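Local coordinates for protein polyhedrin (Simulium ubiquitum cypovirus, PDB 5A9A) that packs into the microcrystalline polyhedra that form the virus's occlusion bodies, which probably shelter virus particles outside the host, and binds UTP, at residues Glu14-His17 with Leu18-Gln22; Tyr61-Trp64 with Arg65-Leu68; Glu81-Asn84 with Gln85-Pro89. All coordinates share one frame; numbering follows the deposited sequence.

Contact 1: Glu14-His17 with Leu18-Gln22; sequences ERQH and LVNRQ
Q16 meets N20 and H17 meets R21 in a local contact of two i to i+4 pairs, a surface contact on helix 11-25 near the N-terminus, its centre about 28 Å from the centre of the chain. Backbone bonds such as R21 N to H17 O (2.9 Å) keep the helix regular, and the side chains work on top of that frame. In the first pair Q16 NE2 donates to N20 OD1 at 3.0 Å. The bond leaves almost in the plane of the Q16 amide but arrives from above the carbonyl plane of N20, off the lone pairs of the oxygen. Q16 can reach forward because CG lies opposite the backbone N (chi1 179°) and the chain then bends at chi2. N20 ND2 donates to a water at 3.0 Å, and the same water lies 3.2 Å from H17 ND1, joining the two pairs. R21 lays its methylene groups against the H17 ring: CG over one face, toward the rim, in a CH-pi contact, and CD tight against NE2 at 3.1 Å. Beyond this contact, V19 packs on R136 of the second subunit. Glutamine and asparagine each carry a donor and an acceptor, which suits them to pairing one turn apart. A positive charge on the imidazole would lie close to the R21 guanidinium, so the arginine would be expected to disfavour protonation of H17.

Contact 2: Tyr61-Trp64 with Arg65-Leu68; sequences YFNW and RDML
N63 and D66 grip each other in both directions. N63 OD1 takes the backbone N of D66 at 2.7 Å, with the donor nearly along the C=O axis, and in return N63 N donates to D66 OD2 at 3.0 Å, on its anti side though 29° out of the carboxylate plane. For this N63 carries its CG between the backbone N and the carbonyl carbon (chi1 64°), which brings the short amide back over the next turn. The amide and carboxylate lie only 15° from parallel. Asparagine and aspartate suit these places because their short side chains reach the main chain without spare length. A water donates to D66 OD2 at 2.7 Å and bonds weakly to Y61 OH, while N63 ND2 turns to R202 O of the third subunit. On the apolar side F62 CB touches M67 SD at 3.9 Å, and L68 places CD2 over one face of the W64 indole, toward the rim. D66 O, bonded by R48 NH2, lies at the edge of the F62 ring. Further out, W64 NE1 is held by Q167 O, R65 forms a salt bridge with D71, and the side chain of L68 lies about 6 Å from the bound UTP. The reciprocal N63-D66 bonds have the pattern of a capping box, set where strand 57-62 ends and the chain enters a short turn with helical torsions.

Contact 3: Glu81-Asn84 with Gln85-Pro89; sequences EFEN and QIRRP
F82 and I86 pack closely in this turn-to-turn contact near the end of helix 76-87. I86 CG1 comes to 3.4 Å from F82 CE1, with I86 CD1 close behind, and the F82 side chain lies about 7 Å from the bound UTP. E83 and R87 run alongside each other, pointing the same way. R87 NH1 gives E83 OE2 a salt bridge of 3.1 Å, in the guanidinium plane but from above the carboxylate plane. The E83 chain is extended beyond CG (chi2 175°), a reach that suits glutamate to an arginine one turn on; its OE1 forms a salt bridge with R65, and R87 NH1 also donates to N204 O of the third subunit. Two side-chain bonds are looser. N84 OD1 receives a weak bond from R88 NH1 (3.1 Å), its amide almost perpendicular to the guanidinium, and N84 ND2 gives another to E81 OE1, whose stronger partner is D93. This weakly bonded side is nevertheless covered by Y207 of the third subunit, whereas P89 is exposed within the trimer. R88 N bonds to N84 O at 2.7 Å, but R88 itself leaves helical torsions. Together these make a helix C-terminus with an i to i+4 salt bridge, set against a neighbouring subunit.

Along the chain the three contacts come in series, all within the polyhedrin fold. Contact 1, on helix 11-25, lies across the chain's centre from the others: its centre is about 42 Å from that of contact 2 and 55 Å from that of contact 3. Contacts 2 and 3 have centres about 14 Å apart and touch. The turn after strand 57-62 leans on helix 76-87, with W64 CZ2 3.4 Å from F82 CD1 and a salt bridge of 2.9 Å from R65 NH1 to E83 OE1. Both also meet the third subunit. The pair thus joins a sheet edge to the helix near the UTP site and the trimer interface, while helix 11-25 lies apart and touches the second subunit.

Contact 1: Glu14-His17 with Leu18-Gln22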
loop_
_atom_site.group_PDB
_atom_site.type_symbol
_atom_site.label_atom_id
_atom_site.label_comp_id
_atom_site.label_asym_id
_atom_site.label_seq_id
_atom_site.Cartn_x
_atom_site.Cartn_y
_atom_site.Cartn_z
ATOM N N GLU A 14 -15.340 -6.299 41.841
ATOM C CA GLU A 14 -14.482 -7.181 41.065
ATOM C C GLU A 14 -14.807 -7.070 39.581
ATOM O O GLU A 14 -13.910 -7.108 38.739
ATOM C CB GLU A 14 -14.655 -8.627 41.535
ATOM C CG GLU A 14 -14.757 -8.777 43.050
ATOM C CD GLU A 14 -13.435 -9.128 43.702
ATOM O OE1 GLU A 14 -12.662 -8.199 44.022
ATOM O OE2 GLU A 14 -13.173 -10.336 43.901
ATOM N N ARG A 15 -16.089 -6.927 39.263
ATOM C CA ARG A 15 -16.507 -6.772 37.875
ATOM C C ARG A 15 -15.893 -5.515 37.266
ATOM O O ARG A 15 -15.343 -5.553 36.164
ATOM C CB ARG A 15 -18.030 -6.714 37.760
ATOM C CG ARG A 15 -18.507 -6.541 36.327
ATOM C CD ARG A 15 -20.016 -6.632 36.187
ATOM N NE ARG A 15 -20.434 -6.294 34.830
ATOM C CZ ARG A 15 -21.597 -6.640 34.287
ATOM N NH1 ARG A 15 -22.478 -7.349 34.982
ATOM N NH2 ARG A 15 -21.877 -6.280 33.043
ATOM N N GLN A 16 -15.990 -4.399 37.983
ATOM C CA GLN A 16 -15.398 -3.149 37.522
ATOM C C GLN A 16 -13.889 -3.310 37.391
ATOM O O GLN A 16 -13.281 -2.840 36.432
ATOM C CB GLN A 16 -15.708 -2.013 38.494
ATOM C CG GLN A 16 -15.096 -0.681 38.090
ATOM C CD GLN A 16 -15.710 -0.125 36.823
ATOM O OE1 GLN A 16 -16.910 0.149 36.776
ATOM N NE2 GLN A 16 -14.893 0.034 35.783
ATOM N N HIS A 17 -13.296 -3.984 38.372
ATOM C CA HIS A 17 -11.859 -4.212 38.403
ATOM C C HIS A 17 -11.375 -4.958 37.160
ATOM O O HIS A 17 -10.324 -4.634 36.609
ATOM C CB HIS A 17 -11.490 -4.998 39.662
ATOM C CG HIS A 17 -10.064 -5.452 39.698
ATOM N ND1 HIS A 17 -9.004 -4.574 39.757
ATOM C CD2 HIS A 17 -9.525 -6.694 39.691
ATOM C CE1 HIS A 17 -7.873 -5.254 39.782
ATOM N NE2 HIS A 17 -8.160 -6.544 39.743
ATOM N N LEU A 18 -12.141 -5.952 36.722
ATOM C CA LEU A 18 -11.771 -6.733 35.548
ATOM C C LEU A 18 -11.954 -5.915 34.274
ATOM O O LEU A 18 -11.209 -6.078 33.309
ATOM C CB LEU A 18 -12.592 -8.020 35.471
ATOM C CG LEU A 18 -12.385 -8.999 36.628
ATOM C CD1 LEU A 18 -13.062 -10.325 36.322
ATOM C CD2 LEU A 18 -10.904 -9.212 36.898
ATOM N N VAL A 19 -12.953 -5.039 34.271
ATOM C CA VAL A 19 -13.134 -4.112 33.162
ATOM C C VAL A 19 -11.902 -3.212 33.059
ATOM O O VAL A 19 -11.398 -2.955 31.966
ATOM C CB VAL A 19 -14.404 -3.255 33.338
ATOM C CG1 VAL A 19 -14.371 -2.044 32.412
ATOM C CG2 VAL A 19 -15.643 -4.093 33.079
ATOM N N ASN A 20 -11.420 -2.742 34.206
ATOM C CA ASN A 20 -10.203 -1.935 34.249
ATOM C C ASN A 20 -8.985 -2.707 33.741
ATOM O O ASN A 20 -8.212 -2.192 32.933
ATOM C CB ASN A 20 -9.938 -1.425 35.667
ATOM C CG ASN A 20 -11.023 -0.487 36.165
ATOM O OD1 ASN A 20 -11.892 -0.060 35.403
ATOM N ND2 ASN A 20 -10.969 -0.151 37.450
ATOM N N ARG A 21 -8.813 -3.938 34.217
ATOM C CA ARG A 21 -7.684 -4.765 33.794
ATOM C C ARG A 21 -7.808 -5.116 32.318
ATOM O O ARG A 21 -6.811 -5.182 31.600
ATOM C CB ARG A 21 -7.600 -6.045 34.635
ATOM C CG ARG A 21 -7.090 -5.813 36.051
ATOM C CD ARG A 21 -7.133 -7.071 36.908
ATOM N NE ARG A 21 -6.181 -8.096 36.479
ATOM C CZ ARG A 21 -6.521 -9.294 36.011
ATOM N NH1 ARG A 21 -7.797 -9.636 35.897
ATOM N NH2 ARG A 21 -5.582 -10.158 35.652
ATOM N N GLN A 22 -9.041 -5.332 31.875
ATOM C CA GLN A 22 -9.324 -5.674 30.486
ATOM C C GLN A 22 -8.744 -4.647 29.516
ATOM O O GLN A 22 -8.199 -5.005 28.473
ATOM C CB GLN A 22 -10.834 -5.785 30.281
ATOM C CG GLN A 22 -11.254 -6.093 28.859
ATOM C CD GLN A 22 -12.716 -6.476 28.760
ATOM O OE1 GLN A 22 -13.594 -5.614 28.715
ATOM N NE2 GLN A 22 -12.986 -7.777 28.731
HETATM O O HOH W 1 -8.747 -1.479 39.041
#

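Contact 2: Tyr61-Trp64 with Arg65-Leu68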
loop_
_atom_site.group_PDB
_atom_site.type_symbol
_atom_site.label_atom_id
_atom_site.label_comp_id
_atom_site.label_asym_id
_atom_site.label_seq_id
_atom_site.Cartn_x
_atom_site.Cartn_y
_atom_site.Cartn_z
ATOM N N TYR A 61 5.647 4.769 5.674
ATOM C CA TYR A 61 6.571 5.856 5.420
ATOM C C TYR A 61 5.830 7.119 5.035
ATOM O O TYR A 61 4.645 7.092 4.706
ATOM C CB TYR A 61 7.503 5.481 4.269
ATOM C CG TYR A 61 6.768 5.363 2.953
ATOM C CD1 TYR A 61 6.077 4.206 2.625
ATOM C CD2 TYR A 61 6.747 6.416 2.050
ATOM C CE1 TYR A 61 5.395 4.095 1.432
ATOM C CE2 TYR A 61 6.070 6.314 0.851
ATOM C CZ TYR A 61 5.396 5.152 0.548
ATOM O OH TYR A 61 4.715 5.042 -0.644
ATOM N N PHE A 62 6.554 8.228 5.084
ATOM C CA PHE A 62 6.124 9.464 4.464
ATOM C C PHE A 62 7.245 9.886 3.537
ATOM O O PHE A 62 8.341 10.187 4.005
ATOM C CB PHE A 62 5.899 10.549 5.518
ATOM C CG PHE A 62 4.676 10.337 6.362
ATOM C CD1 PHE A 62 4.645 9.342 7.326
ATOM C CD2 PHE A 62 3.563 11.140 6.197
ATOM C CE1 PHE A 62 3.521 9.149 8.105
ATOM C CE2 PHE A 62 2.435 10.954 6.977
ATOM C CZ PHE A 62 2.414 9.954 7.929
ATOM N N ASN A 63 7.001 9.890 2.230
ATOM C CA ASN A 63 7.999 10.424 1.312
ATOM C C ASN A 63 8.020 11.929 1.505
ATOM O O ASN A 63 7.202 12.458 2.257
ATOM C CB ASN A 63 7.711 10.036 -0.142
ATOM C CG ASN A 63 6.405 10.614 -0.670
ATOM O OD1 ASN A 63 5.962 11.684 -0.254
ATOM N ND2 ASN A 63 5.790 9.902 -1.605
ATOM N N TRP A 64 8.942 12.626 0.851
ATOM C CA TRP A 64 9.096 14.052 1.110
ATOM C C TRP A 64 7.773 14.796 0.934
ATOM O O TRP A 64 7.383 15.594 1.784
ATOM C CB TRP A 64 10.158 14.673 0.204
ATOM C CG TRP A 64 10.353 16.121 0.501
ATOM C CD1 TRP A 64 11.223 16.660 1.399
ATOM C CD2 TRP A 64 9.638 17.219 -0.075
ATOM N NE1 TRP A 64 11.101 18.027 1.415
ATOM C CE2 TRP A 64 10.134 18.396 0.517
ATOM C CE3 TRP A 64 8.630 17.321 -1.038
ATOM C CZ2 TRP A 64 9.657 19.660 0.180
ATOM C CZ3 TRP A 64 8.160 18.579 -1.377
ATOM C CH2 TRP A 64 8.676 19.730 -0.770
ATOM N N ARG A 65 7.087 14.526 -0.171
ATOM C CA ARG A 65 5.828 15.197 -0.477
ATOM C C ARG A 65 4.783 14.928 0.601
ATOM O O ARG A 65 3.980 15.801 0.927
ATOM C CB ARG A 65 5.301 14.728 -1.833
ATOM C CG ARG A 65 4.187 15.591 -2.405
ATOM C CD ARG A 65 4.710 16.951 -2.849
ATOM N NE ARG A 65 3.669 17.737 -3.508
ATOM C CZ ARG A 65 3.733 18.194 -4.756
ATOM N NH1 ARG A 65 4.806 17.977 -5.505
ATOM N NH2 ARG A 65 2.720 18.892 -5.252
ATOM N N ASP A 66 4.801 13.717 1.153
ATOM C CA ASP A 66 3.837 13.320 2.175
ATOM C C ASP A 66 3.985 14.128 3.460
ATOM O O ASP A 66 3.102 14.098 4.316
ATOM C CB ASP A 66 3.995 11.831 2.501
ATOM C CG ASP A 66 3.594 10.931 1.341
ATOM O OD1 ASP A 66 2.717 11.336 0.554
ATOM O OD2 ASP A 66 4.154 9.820 1.218
ATOM N N MET A 67 5.096 14.845 3.594
ATOM C CA MET A 67 5.377 15.595 4.814
ATOM C C MET A 67 4.566 16.883 4.879
ATOM O O MET A 67 4.323 17.414 5.964
ATOM C CB MET A 67 6.869 15.941 4.900
ATOM C CG MET A 67 7.813 14.740 4.886
ATOM S SD MET A 67 7.825 13.775 6.415
ATOM C CE MET A 67 8.776 14.842 7.501
ATOM N N LEU A 68 4.146 17.385 3.721
ATOM C CA LEU A 68 3.550 18.715 3.643
ATOM C C LEU A 68 2.168 18.801 4.293
ATOM O O LEU A 68 1.436 17.815 4.388
ATOM C CB LEU A 68 3.477 19.193 2.192
ATOM C CG LEU A 68 4.809 19.213 1.437
ATOM C CD1 LEU A 68 4.628 19.863 0.075
ATOM C CD2 LEU A 68 5.886 19.937 2.234
HETATM O O HOH W 2 3.047 7.620 0.072
#

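Contact 3: Glu81-Asn84 with Gln85-Pro89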
loop_
_atom_site.group_PDB
_atom_site.type_symbol
_atom_site.label_atom_id
_atom_site.label_comp_id
_atom_site.label_asym_id
_atom_site.label_seq_id
_atom_site.Cartn_x
_atom_site.Cartn_y
_atom_site.Cartn_z
ATOM N N GLU A 81 7.824 22.598 -7.566
ATOM C CA GLU A 81 9.111 23.233 -7.823
ATOM C C GLU A 81 10.034 23.107 -6.618
ATOM O O GLU A 81 11.236 22.887 -6.765
ATOM C CB GLU A 81 8.925 24.707 -8.184
ATOM C CG GLU A 81 8.142 24.933 -9.461
ATOM C CD GLU A 81 8.755 24.222 -10.653
ATOM O OE1 GLU A 81 9.944 23.836 -10.579
ATOM O OE2 GLU A 81 8.048 24.052 -11.666
ATOM N N PHE A 82 9.475 23.249 -5.421
ATOM C CA PHE A 82 10.276 23.089 -4.217
ATOM C C PHE A 82 10.787 21.651 -4.147
ATOM O O PHE A 82 11.946 21.409 -3.817
ATOM C CB PHE A 82 9.473 23.433 -2.962
ATOM C CG PHE A 82 10.333 23.719 -1.762
ATOM C CD1 PHE A 82 10.801 22.686 -0.961
ATOM C CD2 PHE A 82 10.688 25.022 -1.446
ATOM C CE1 PHE A 82 11.596 22.950 0.142
ATOM C CE2 PHE A 82 11.483 25.291 -0.344
ATOM C CZ PHE A 82 11.937 24.254 0.450
ATOM N N GLU A 83 9.921 20.697 -4.475
ATOM C CA GLU A 83 10.323 19.295 -4.464
ATOM C C GLU A 83 11.440 19.039 -5.478
ATOM O O GLU A 83 12.376 18.291 -5.205
ATOM C CB GLU A 83 9.138 18.371 -4.746
ATOM C CG GLU A 83 9.499 16.899 -4.606
ATOM C CD GLU A 83 8.311 15.974 -4.756
ATOM O OE1 GLU A 83 7.253 16.418 -5.257
ATOM O OE2 GLU A 83 8.447 14.792 -4.376
ATOM N N ASN A 84 11.338 19.661 -6.650
ATOM C CA ASN A 84 12.393 19.551 -7.653
ATOM C C ASN A 84 13.736 19.998 -7.092
ATOM O O ASN A 84 14.730 19.274 -7.178
ATOM C CB ASN A 84 12.067 20.393 -8.887
ATOM C CG ASN A 84 11.134 19.688 -9.850
ATOM O OD1 ASN A 84 11.059 18.459 -9.876
ATOM N ND2 ASN A 84 10.426 20.468 -10.665
ATOM N N GLN A 85 13.762 21.196 -6.521
ATOM C CA GLN A 85 14.997 21.761 -5.999
ATOM C C GLN A 85 15.578 20.882 -4.894
ATOM O O GLN A 85 16.792 20.701 -4.808
ATOM C CB GLN A 85 14.759 23.179 -5.474
ATOM C CG GLN A 85 16.029 23.883 -5.030
ATOM C CD GLN A 85 17.118 23.834 -6.088
ATOM O OE1 GLN A 85 16.837 23.826 -7.286
ATOM N NE2 GLN A 85 18.368 23.789 -5.649
ATOM N N ILE A 86 14.707 20.328 -4.057
ATOM C CA ILE A 86 15.153 19.493 -2.947
ATOM C C ILE A 86 15.667 18.131 -3.419
ATOM O O ILE A 86 16.738 17.694 -3.006
ATOM C CB ILE A 86 14.026 19.271 -1.920
ATOM C CG1 ILE A 86 13.590 20.604 -1.306
ATOM C CG2 ILE A 86 14.486 18.316 -0.829
ATOM C CD1 ILE A 86 14.630 21.234 -0.403
ATOM N N ARG A 87 14.906 17.465 -4.284
ATOM C CA ARG A 87 15.233 16.098 -4.691
ATOM C C ARG A 87 16.063 16.022 -5.968
ATOM O O ARG A 87 16.532 14.947 -6.347
ATOM C CB ARG A 87 13.956 15.275 -4.866
ATOM C CG ARG A 87 13.198 15.033 -3.576
ATOM C CD ARG A 87 11.984 14.160 -3.825
ATOM N NE ARG A 87 12.342 12.903 -4.477
ATOM C CZ ARG A 87 11.524 12.203 -5.259
ATOM N NH1 ARG A 87 10.292 12.636 -5.498
ATOM N NH2 ARG A 87 11.939 11.069 -5.806
ATOM N N ARG A 88 16.229 17.152 -6.645
ATOM C CA ARG A 88 17.071 17.198 -7.833
ATOM C C ARG A 88 17.548 18.621 -8.113
ATOM O O ARG A 88 17.130 19.252 -9.086
ATOM C CB ARG A 88 16.344 16.609 -9.051
ATOM C CG ARG A 88 14.864 16.939 -9.151
ATOM C CD ARG A 88 14.231 16.233 -10.349
ATOM N NE ARG A 88 14.825 16.655 -11.617
ATOM C CZ ARG A 88 14.293 17.554 -12.439
ATOM N NH1 ARG A 88 13.137 18.135 -12.147
ATOM N NH2 ARG A 88 14.916 17.868 -13.566
ATOM N N PRO A 89 18.435 19.131 -7.249
ATOM C CA PRO A 89 19.049 20.448 -7.444
ATOM C C PRO A 89 19.898 20.464 -8.710
ATOM O O PRO A 89 20.536 19.452 -8.996
ATOM C CB PRO A 89 19.936 20.609 -6.204
ATOM C CG PRO A 89 20.191 19.217 -5.734
ATOM C CD PRO A 89 18.934 18.467 -6.035
#